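Side-chain contacts in putative silent information regulator 2,Putative silent information regulator 2 (Leishmania infantum, PDB 5OL0), which probably removes acetyl groups from protein lysines in an NAD-dependent, sirtuin-type reaction and is thought to regulate gene expression: residues Tyr89-Ala92 with Arg93-Leu97; Thr105-His108 with His109-Leu113; Asp129-Glu132 with Lys133-Gly136; Gln222-Pro225 with Phe226-Leu229. All coordinates share one frame; numbering follows the deposited sequence.

Contact 1 (Tyr89-Ala92 with Arg93-Leu97); sequences YSIA and RELNL
The last turns of helix 85-95 make this contact, and Arg93 lies back along the helix surface over Tyr89 and Ser90. Its guanidinium is laid flat on the backbone: Tyr89 O sits 3.5 Å above the plane, over the centre of the group. Arg93 NH2 comes 3.4 Å from Ser90 CA. A bend at chi3 (-74°) folds the chain back in this way, and NH1 then reaches Ala170 O for its hydrogen bond. The same Tyr89 O accepts the backbone bond from Arg93 N at 3.1 Å, so one carbonyl oxygen meets both the amide and the guanidinium face of a single residue.

On the buried side Ile91 and Leu95 lie side by side and point the same way, toward Ile60 of helix 59-67. Ile91 CG2 and Leu95 CD1 are only 3.3 Å apart, tighter than ordinary van der Waals contact. Ile91 O takes the N-H of Leu95 at 3.2 Å and, weakly, that of Glu94. Beyond Leu95 the chain leaves the helix at Asn96, which has positive phi, and a water takes over: it donates to Ala92 O and accepts from Leu97 N at 2.9 Å.

The Tyr89 carbonyl dipole, facing a delocalised cation, probably adds an electrostatic attraction to the contact, while the water satisfies a carbonyl where the helix ends.

Contact 2 (Thr105-His108 with His109-Leu113); sequences TAVH and HFIRL
With chi1 of -71°, His109 turns CG back beside its own backbone N, and this brings the imidazole beside the carbonyl oxygen of Thr105 one turn earlier. His109 CD2 makes the closest approach, 3.2 Å from Thr105 O, and His109 CG follows at 3.6 Å; the oxygen meets the ring obliquely. That oxygen is already engaged by His109 N at 3.0 Å in a nearly straight bond (N-H...O 173°), with the donor close to the line of the C=O. Ile111 CG1 lies 3.4 Å from Val107 O, the acceptor for Ile111 N. Farther out, Ile111 CD1 meets Val107 CG1 in an ordinary apolar contact of 4.2 Å.

All of this belongs to the first turns of helix 106-116, a helix of the Rossmann-type domain. Thr105 is its N-cap: OG1 receives a weak bond from Val107 N, and also pairs with Ala44 O. Phe110 takes the other course, CG anti to the backbone N (chi1 -179°), which sends the ring away from this turn, onto Val290 and Leu293 of helix 286-296. Its CB stays behind, 3.3 Å from Ala106 O, while Phe110 N bonds that oxygen at 2.8 Å.

His108 leads to a different face of the helix. Thr105 CA lies at the edge of its ring, in plane, and NE2 is hydrogen-bonded to Ser45 OG. Arg112 N closes the next turn onto His108 O, and the Arg112 guanidinium continues to Asp116 in a salt bridge through NE.

Contact 3 (Asp129-Glu132 with Lys133-Gly136); sequences DGLE and KAAG
Helix 131-134, the single short turn of a beta-alpha-beta unit, carries this contact directly after a probable NAD-binding segment that ends at Asp129. Glycine marks both ends, Gly130 as N-cap and Gly136 with positive phi in a Schellman motif. Gly130 O accepts from Ala134 N at 2.9 Å, the donor in the carbonyl plane, while Lys133 CB rests 3.5 Å from the same oxygen. Ala135 N bonds Leu131 O at 3.0 Å from above the carbonyl plane, and makes a second, weak bond to Glu132 O. Ahead of the turn, Asp129 OD1 accepts from Leu131 N at 3.1 Å in an Asx turn, met from above the carboxylate plane.

A bend at chi2 (84°) curls the Glu132 carboxylate back toward the start of the helix. There a water donates to Glu132 OE1 at 2.7 Å and accepts from Lys133 N at 2.9 Å, tying the acid to an early amide; OE2 goes to Thr125 OG1.

Leu131, Glu132 and Ala135 pack against His108 of helix 106-116, and on another side Glu132 and Lys133 touch Leu142 of strand 142-144.

Contact 4 (Gln222-Pro225 with Phe226-Leu229); sequences QVHP and FALL
Leu228 CB lies 3.3 Å from Pro225 O and its CG 3.6 Å from the same oxygen; Leu228 CD1 is still 3.9 Å from Pro225 O and only then meets the proline ring at Pro225 CB, 4.2 Å away. With chi1 at -74° CG lies beside the backbone N, and that amide, Leu228 N, donates to the same Pro225 O at 2.8 Å. The bond is fairly straight at the hydrogen, but the donor stands 46° out of the carbonyl plane, so it is not on a lone pair.

One turn is thus built on two carbonyls. The peptide bond before Pro225 is cis, and Val223 O takes Ala227 N at 3.0 Å and has Phe226 CB beside it. Ala227 CB meets the His224 ring obliquely, nearest His224 ND1 at 3.6 Å. The Phe226 ring, with CG anti to the backbone N, turns inward to Gln126, a probable NAD-binding residue, and Leu229 CD1 lies over one face of the Phe226 ring. Residues 223-225 face the bound peptide, which shares backbone hydrogen bonds with His224; Val223 packs on its modified side chain and on His146, the probable proton acceptor.

The turn lies in the loop between strands 213-217 and 239-242, with Leu228 and Leu229 on Leu204 of helix 198-207 and Phe226 and Leu229 on Cys124 of strand 120-125.

In the fold
Contacts 2 and 3 are the close pair, centres 9 Å apart: Arg112 NH2 reaches Ala135 O at 3.1 Å, a probable hydrogen bond, and His108 CE1 packs on Leu131 CB at 3.5 Å. Contact 3 also touches contact 1, where Leu97 CD2 lies 4.0 Å from Asp129 CB, so it sits between Leu97, just past the end of helix 85-95, and helix 106-116. Contact 4 stands apart, on the other side of the chain's centre from contacts 2 and 3; its nearest atoms are about 8 Å from contact 3. It lines the peptide site, while contact 3 holds a probable NAD-binding residue. The Tyr89 side chain of contact 1 lies about 12 Å from the zinc ion.

Contact 1 (Tyr89-Ala92 with Arg93-Leu97)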
loop_
_atom_site.group_PDB
_atom_site.type_symbol
_atom_site.label_atom_id
_atom_site.label_comp_id
_atom_site.label_asym_id
_atom_site.label_seq_id
_atom_site.Cartn_x
_atom_site.Cartn_y
_atom_site.Cartn_z
ATOM N N TYR A 89 14.963 -13.955 5.374
ATOM C CA TYR A 89 14.299 -14.687 6.445
ATOM C C TYR A 89 14.538 -14.047 7.790
ATOM O O TYR A 89 13.671 -14.096 8.658
ATOM C CB TYR A 89 14.722 -16.151 6.472
ATOM C CG TYR A 89 13.772 -16.980 5.676
ATOM C CD1 TYR A 89 13.700 -16.856 4.288
ATOM C CD2 TYR A 89 12.900 -17.839 6.301
ATOM C CE1 TYR A 89 12.801 -17.604 3.548
ATOM C CE2 TYR A 89 12.007 -18.594 5.572
ATOM C CZ TYR A 89 11.957 -18.483 4.200
ATOM O OH TYR A 89 11.030 -19.229 3.518
ATOM N N SER A 90 15.728 -13.465 7.966
ATOM C CA SER A 90 16.053 -12.736 9.166
ATOM C C SER A 90 15.219 -11.482 9.304
ATOM O O SER A 90 14.752 -11.160 10.391
ATOM C CB SER A 90 17.535 -12.435 9.197
ATOM O OG SER A 90 17.853 -11.721 10.350
ATOM N N ILE A 91 14.987 -10.779 8.206
ATOM C CA ILE A 91 14.069 -9.645 8.228
ATOM C C ILE A 91 12.617 -10.084 8.436
ATOM O O ILE A 91 11.894 -9.432 9.213
ATOM C CB ILE A 91 14.244 -8.788 6.965
ATOM C CG1 ILE A 91 15.485 -7.922 7.144
ATOM C CG2 ILE A 91 13.045 -7.915 6.635
ATOM C CD1 ILE A 91 16.733 -8.583 6.618
ATOM N N ALA A 92 12.211 -11.210 7.837
ATOM C CA ALA A 92 10.833 -11.646 7.954
ATOM C C ALA A 92 10.464 -11.953 9.411
ATOM O O ALA A 92 9.369 -11.677 9.855
ATOM C CB ALA A 92 10.594 -12.843 7.075
ATOM N N ARG A 93 11.393 -12.550 10.139
ATOM C CA ARG A 93 11.218 -12.866 11.537
ATOM C C ARG A 93 10.955 -11.640 12.429
ATOM O O ARG A 93 10.298 -11.763 13.466
ATOM C CB ARG A 93 12.516 -13.496 12.086
ATOM C CG ARG A 93 12.574 -14.978 12.081
ATOM C CD ARG A 93 13.745 -15.481 12.935
ATOM N NE ARG A 93 15.043 -15.279 12.289
ATOM C CZ ARG A 93 15.494 -15.956 11.209
ATOM N NH1 ARG A 93 14.758 -16.889 10.588
ATOM N NH2 ARG A 93 16.694 -15.674 10.705
ATOM N N GLU A 94 11.532 -10.498 12.065
ATOM C CA GLU A 94 11.398 -9.261 12.823
ATOM C C GLU A 94 10.226 -8.345 12.474
ATOM O O GLU A 94 9.767 -7.606 13.318
ATOM C CB GLU A 94 12.733 -8.498 12.771
ATOM C CG GLU A 94 13.849 -9.339 13.381
ATOM C CD GLU A 94 15.088 -8.535 13.668
ATOM O OE1 GLU A 94 15.679 -7.980 12.706
ATOM O OE2 GLU A 94 15.465 -8.463 14.864
ATOM N N LEU A 95 9.719 -8.413 11.253
ATOM C CA LEU A 95 8.665 -7.502 10.829
ATOM C C LEU A 95 7.302 -7.849 11.356
ATOM O O LEU A 95 6.474 -6.969 11.421
ATOM C CB LEU A 95 8.608 -7.427 9.332
ATOM C CG LEU A 95 9.740 -6.617 8.695
ATOM C CD1 LEU A 95 9.869 -7.064 7.255
ATOM C CD2 LEU A 95 9.484 -5.126 8.752
ATOM N N ASN A 96 7.059 -9.133 11.669
ATOM C CA ASN A 96 5.798 -9.581 12.281
ATOM C C ASN A 96 4.578 -9.335 11.399
ATOM O O ASN A 96 3.542 -8.955 11.879
ATOM C CB ASN A 96 5.623 -8.917 13.680
ATOM C CG ASN A 96 6.154 -9.786 14.774
ATOM O OD1 ASN A 96 5.977 -11.004 14.737
ATOM N ND2 ASN A 96 6.826 -9.173 15.751
ATOM N N LEU A 97 4.741 -9.516 10.089
ATOM C CA LEU A 97 3.696 -9.178 9.132
ATOM C C LEU A 97 2.684 -10.291 8.915
ATOM O O LEU A 97 1.815 -10.152 8.071
ATOM C CB LEU A 97 4.326 -8.788 7.780
ATOM C CG LEU A 97 5.108 -7.476 7.921
ATOM C CD1 LEU A 97 5.869 -7.145 6.644
ATOM C CD2 LEU A 97 4.218 -6.338 8.291
HETATM O O HOH W 1 6.960 -10.904 8.748
#

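Contact 2 (Thr105-His108 with His109-Leu113)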
loop_
_atom_site.group_PDB
_atom_site.type_symbol
_atom_site.label_atom_id
_atom_site.label_comp_id
_atom_site.label_asym_id
_atom_site.label_seq_id
_atom_site.Cartn_x
_atom_site.Cartn_y
_atom_site.Cartn_z
ATOM N N THR A 105 -5.614 0.605 10.811
ATOM C CA THR A 105 -5.610 2.000 11.212
ATOM C C THR A 105 -6.907 2.707 10.763
ATOM O O THR A 105 -7.750 2.129 10.069
ATOM C CB THR A 105 -4.401 2.776 10.661
ATOM O OG1 THR A 105 -4.580 3.065 9.265
ATOM C CG2 THR A 105 -3.053 2.062 10.925
ATOM N N ALA A 106 -7.044 3.960 11.173
ATOM C CA ALA A 106 -8.114 4.826 10.717
ATOM C C ALA A 106 -8.167 4.920 9.177
ATOM O O ALA A 106 -9.233 4.814 8.586
ATOM C CB ALA A 106 -7.952 6.204 11.347
ATOM N N VAL A 107 -7.021 5.022 8.513
ATOM C CA VAL A 107 -7.021 5.015 7.038
ATOM C C VAL A 107 -7.693 3.726 6.507
ATOM O O VAL A 107 -8.516 3.768 5.594
ATOM C CB VAL A 107 -5.567 5.110 6.509
ATOM C CG1 VAL A 107 -5.478 4.724 5.044
ATOM C CG2 VAL A 107 -4.988 6.514 6.713
ATOM N N HIS A 108 -7.272 2.586 7.031
ATOM C CA HIS A 108 -7.783 1.305 6.570
ATOM C C HIS A 108 -9.328 1.128 6.741
ATOM O O HIS A 108 -10.089 0.619 5.830
ATOM C CB HIS A 108 -7.003 0.152 7.227
ATOM C CG HIS A 108 -5.519 0.172 6.977
ATOM N ND1 HIS A 108 -4.955 -0.303 5.812
ATOM C CD2 HIS A 108 -4.483 0.587 7.741
ATOM C CE1 HIS A 108 -3.643 -0.165 5.873
ATOM N NE2 HIS A 108 -3.329 0.359 7.033
ATOM N N HIS A 109 -9.792 1.500 7.922
ATOM C CA HIS A 109 -11.216 1.510 8.215
ATOM C C HIS A 109 -11.937 2.512 7.301
ATOM O O HIS A 109 -13.026 2.240 6.864
ATOM C CB HIS A 109 -11.461 1.869 9.689
ATOM C CG HIS A 109 -11.058 0.783 10.633
ATOM N ND1 HIS A 109 -11.551 -0.493 10.526
ATOM C CD2 HIS A 109 -10.205 0.778 11.682
ATOM C CE1 HIS A 109 -11.028 -1.234 11.479
ATOM N NE2 HIS A 109 -10.238 -0.481 12.214
ATOM N N PHE A 110 -11.337 3.668 7.057
ATOM C CA PHE A 110 -11.945 4.638 6.153
ATOM C C PHE A 110 -12.216 4.048 4.770
ATOM O O PHE A 110 -13.235 4.293 4.176
ATOM C CB PHE A 110 -11.089 5.912 6.059
ATOM C CG PHE A 110 -11.665 6.968 5.161
ATOM C CD1 PHE A 110 -12.809 7.653 5.532
ATOM C CD2 PHE A 110 -11.050 7.316 3.961
ATOM C CE1 PHE A 110 -13.370 8.624 4.725
ATOM C CE2 PHE A 110 -11.578 8.331 3.156
ATOM C CZ PHE A 110 -12.763 8.972 3.524
ATOM N N ILE A 111 -11.247 3.324 4.238
ATOM C CA ILE A 111 -11.424 2.764 2.949
ATOM C C ILE A 111 -12.602 1.757 2.953
ATOM O O ILE A 111 -13.349 1.628 1.984
ATOM C CB ILE A 111 -10.060 2.095 2.477
ATOM C CG1 ILE A 111 -8.963 3.136 2.332
ATOM C CG2 ILE A 111 -10.288 1.376 1.178
ATOM C CD1 ILE A 111 -7.571 2.556 2.115
ATOM N N ARG A 112 -12.674 0.951 4.001
ATOM C CA ARG A 112 -13.799 0.118 4.179
ATOM C C ARG A 112 -15.093 0.937 4.154
ATOM O O ARG A 112 -16.087 0.514 3.518
ATOM C CB ARG A 112 -13.671 -0.648 5.472
ATOM C CG ARG A 112 -14.930 -1.340 5.989
ATOM C CD ARG A 112 -15.383 -2.380 5.027
ATOM N NE ARG A 112 -16.599 -3.077 5.461
ATOM C CZ ARG A 112 -16.696 -3.982 6.472
ATOM N NH1 ARG A 112 -17.865 -4.574 6.706
ATOM N NH2 ARG A 112 -15.673 -4.302 7.268
ATOM N N LEU A 113 -15.131 2.049 4.866
ATOM C CA LEU A 113 -16.330 2.906 4.779
ATOM C C LEU A 113 -16.616 3.377 3.368
ATOM O O LEU A 113 -17.780 3.386 2.982
ATOM C CB LEU A 113 -16.227 4.107 5.671
ATOM C CG LEU A 113 -16.100 3.787 7.157
ATOM C CD1 LEU A 113 -16.095 5.131 7.890
ATOM C CD2 LEU A 113 -17.161 2.834 7.699
#

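Contact 3 (Asp129-Glu132 with Lys133-Gly136)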
loop_
_atom_site.group_PDB
_atom_site.type_symbol
_atom_site.label_atom_id
_atom_site.label_comp_id
_atom_site.label_asym_id
_atom_site.label_seq_id
_atom_site.Cartn_x
_atom_site.Cartn_y
_atom_site.Cartn_z
ATOM N N ASP A 129 1.238 -5.744 4.415
ATOM C CA ASP A 129 0.804 -6.017 5.781
ATOM C C ASP A 129 -0.590 -6.616 5.875
ATOM O O ASP A 129 -1.044 -6.870 6.958
ATOM C CB ASP A 129 0.958 -4.756 6.646
ATOM C CG ASP A 129 0.206 -3.510 6.089
ATOM O OD1 ASP A 129 -0.851 -3.683 5.424
ATOM O OD2 ASP A 129 0.688 -2.347 6.337
ATOM N N GLY A 130 -1.318 -6.747 4.763
ATOM C CA GLY A 130 -2.692 -7.238 4.799
ATOM C C GLY A 130 -3.738 -6.432 5.592
ATOM O O GLY A 130 -4.869 -6.900 5.827
ATOM N N LEU A 131 -3.442 -5.202 5.966
ATOM C CA LEU A 131 -4.413 -4.460 6.749
ATOM C C LEU A 131 -5.654 -3.966 6.051
ATOM O O LEU A 131 -6.641 -3.724 6.699
ATOM C CB LEU A 131 -3.746 -3.314 7.493
ATOM C CG LEU A 131 -2.666 -3.785 8.425
ATOM C CD1 LEU A 131 -1.895 -2.624 9.061
ATOM C CD2 LEU A 131 -3.204 -4.720 9.505
ATOM N N GLU A 132 -5.609 -3.763 4.758
ATOM C CA GLU A 132 -6.808 -3.422 4.017
ATOM C C GLU A 132 -7.826 -4.598 4.135
ATOM O O GLU A 132 -9.015 -4.392 4.417
ATOM C CB GLU A 132 -6.500 -3.144 2.557
ATOM C CG GLU A 132 -5.538 -1.967 2.299
ATOM C CD GLU A 132 -4.052 -2.354 2.413
ATOM O OE1 GLU A 132 -3.690 -3.571 2.657
ATOM O OE2 GLU A 132 -3.243 -1.432 2.330
ATOM N N LYS A 133 -7.324 -5.813 3.900
ATOM C CA LYS A 133 -8.077 -7.066 4.053
ATOM C C LYS A 133 -8.553 -7.220 5.501
ATOM O O LYS A 133 -9.707 -7.571 5.759
ATOM C CB LYS A 133 -7.197 -8.263 3.660
ATOM C CG LYS A 133 -7.921 -9.603 3.652
ATOM C CD LYS A 133 -7.075 -10.659 2.940
ATOM C CE LYS A 133 -7.861 -11.950 2.754
ATOM N NZ LYS A 133 -7.434 -13.057 3.658
ATOM N N ALA A 134 -7.721 -6.854 6.455
ATOM C CA ALA A 134 -8.122 -6.953 7.874
ATOM C C ALA A 134 -9.248 -6.001 8.201
ATOM O O ALA A 134 -10.075 -6.296 9.038
ATOM C CB ALA A 134 -6.914 -6.685 8.787
ATOM N N ALA A 135 -9.313 -4.860 7.512
ATOM C CA ALA A 135 -10.397 -3.901 7.691
ATOM C C ALA A 135 -11.698 -4.288 6.943
ATOM O O ALA A 135 -12.639 -3.535 7.024
ATOM C CB ALA A 135 -9.949 -2.491 7.259
ATOM N N GLY A 136 -11.702 -5.358 6.156
ATOM C CA GLY A 136 -12.892 -5.865 5.415
ATOM C C GLY A 136 -13.046 -5.304 4.024
ATOM O O GLY A 136 -14.134 -5.306 3.430
HETATM O O HOH W 2 -4.710 -6.036 2.617
#

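Contact 4 (Gln222-Pro225 with Phe226-Leu229)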
loop_
_atom_site.group_PDB
_atom_site.type_symbol
_atom_site.label_atom_id
_atom_site.label_comp_id
_atom_site.label_asym_id
_atom_site.label_seq_id
_atom_site.Cartn_x
_atom_site.Cartn_y
_atom_site.Cartn_z
ATOM N N GLN A 222 8.162 5.682 -5.953
ATOM C CA GLN A 222 9.462 5.271 -6.466
ATOM C C GLN A 222 9.552 3.779 -6.735
ATOM O O GLN A 222 10.625 3.308 -7.110
ATOM C CB GLN A 222 10.578 5.741 -5.510
ATOM C CG GLN A 222 10.508 7.264 -5.326
ATOM C CD GLN A 222 11.745 7.871 -4.735
ATOM O OE1 GLN A 222 12.110 7.542 -3.619
ATOM N NE2 GLN A 222 12.403 8.769 -5.487
ATOM N N VAL A 223 8.447 3.041 -6.559
ATOM C CA VAL A 223 8.385 1.616 -6.923
ATOM C C VAL A 223 7.424 1.360 -8.084
ATOM O O VAL A 223 6.248 1.736 -8.019
ATOM C CB VAL A 223 7.998 0.765 -5.691
ATOM C CG1 VAL A 223 7.888 -0.690 -6.088
ATOM C CG2 VAL A 223 9.045 0.939 -4.604
ATOM N N HIS A 224 7.909 0.692 -9.133
ATOM C CA HIS A 224 7.247 0.593 -10.397
ATOM C C HIS A 224 6.952 -0.838 -10.670
ATOM O O HIS A 224 7.662 -1.676 -10.157
ATOM C CB HIS A 224 8.167 1.189 -11.484
ATOM C CG HIS A 224 8.662 2.537 -11.138
ATOM N ND1 HIS A 224 7.821 3.626 -11.069
ATOM C CD2 HIS A 224 9.894 2.976 -10.776
ATOM C CE1 HIS A 224 8.514 4.669 -10.653
ATOM N NE2 HIS A 224 9.773 4.306 -10.486
ATOM N N PRO A 225 5.883 -1.159 -11.419
ATOM C CA PRO A 225 4.980 -0.223 -12.068
ATOM C C PRO A 225 3.816 0.421 -11.221
ATOM O O PRO A 225 3.024 1.187 -11.761
ATOM C CB PRO A 225 4.401 -1.076 -13.199
ATOM C CG PRO A 225 4.361 -2.460 -12.657
ATOM C CD PRO A 225 5.552 -2.563 -11.731
ATOM N N PHE A 226 3.742 0.123 -9.943
ATOM C CA PHE A 226 2.753 0.670 -9.023
ATOM C C PHE A 226 2.613 2.174 -9.149
ATOM O O PHE A 226 1.505 2.684 -9.237
ATOM C CB PHE A 226 3.091 0.337 -7.548
ATOM C CG PHE A 226 1.972 0.696 -6.579
ATOM C CD1 PHE A 226 0.939 -0.235 -6.315
ATOM C CD2 PHE A 226 1.863 1.971 -6.041
ATOM C CE1 PHE A 226 -0.113 0.092 -5.445
ATOM C CE2 PHE A 226 0.813 2.302 -5.173
ATOM C CZ PHE A 226 -0.171 1.363 -4.865
ATOM N N ALA A 227 3.727 2.880 -9.220
ATOM C CA ALA A 227 3.696 4.342 -9.306
ATOM C C ALA A 227 3.037 4.876 -10.581
ATOM O O ALA A 227 2.734 6.049 -10.676
ATOM C CB ALA A 227 5.082 4.891 -9.148
ATOM N N LEU A 228 2.735 4.012 -11.541
ATOM C CA LEU A 228 2.035 4.495 -12.747
ATOM C C LEU A 228 0.578 4.763 -12.518
ATOM O O LEU A 228 -0.036 5.508 -13.280
ATOM C CB LEU A 228 2.122 3.531 -13.882
ATOM C CG LEU A 228 3.451 3.431 -14.599
ATOM C CD1 LEU A 228 3.383 2.221 -15.521
ATOM C CD2 LEU A 228 3.645 4.715 -15.409
ATOM N N LEU A 229 0.021 4.161 -11.476
ATOM C CA LEU A 229 -1.420 4.240 -11.286
ATOM C C LEU A 229 -1.996 5.653 -11.384
ATOM O O LEU A 229 -2.896 5.895 -12.166
ATOM C CB LEU A 229 -1.834 3.552 -9.972
ATOM C CG LEU A 229 -1.887 2.043 -10.087
ATOM C CD1 LEU A 229 -1.858 1.433 -8.703
ATOM C CD2 LEU A 229 -3.150 1.563 -10.833
#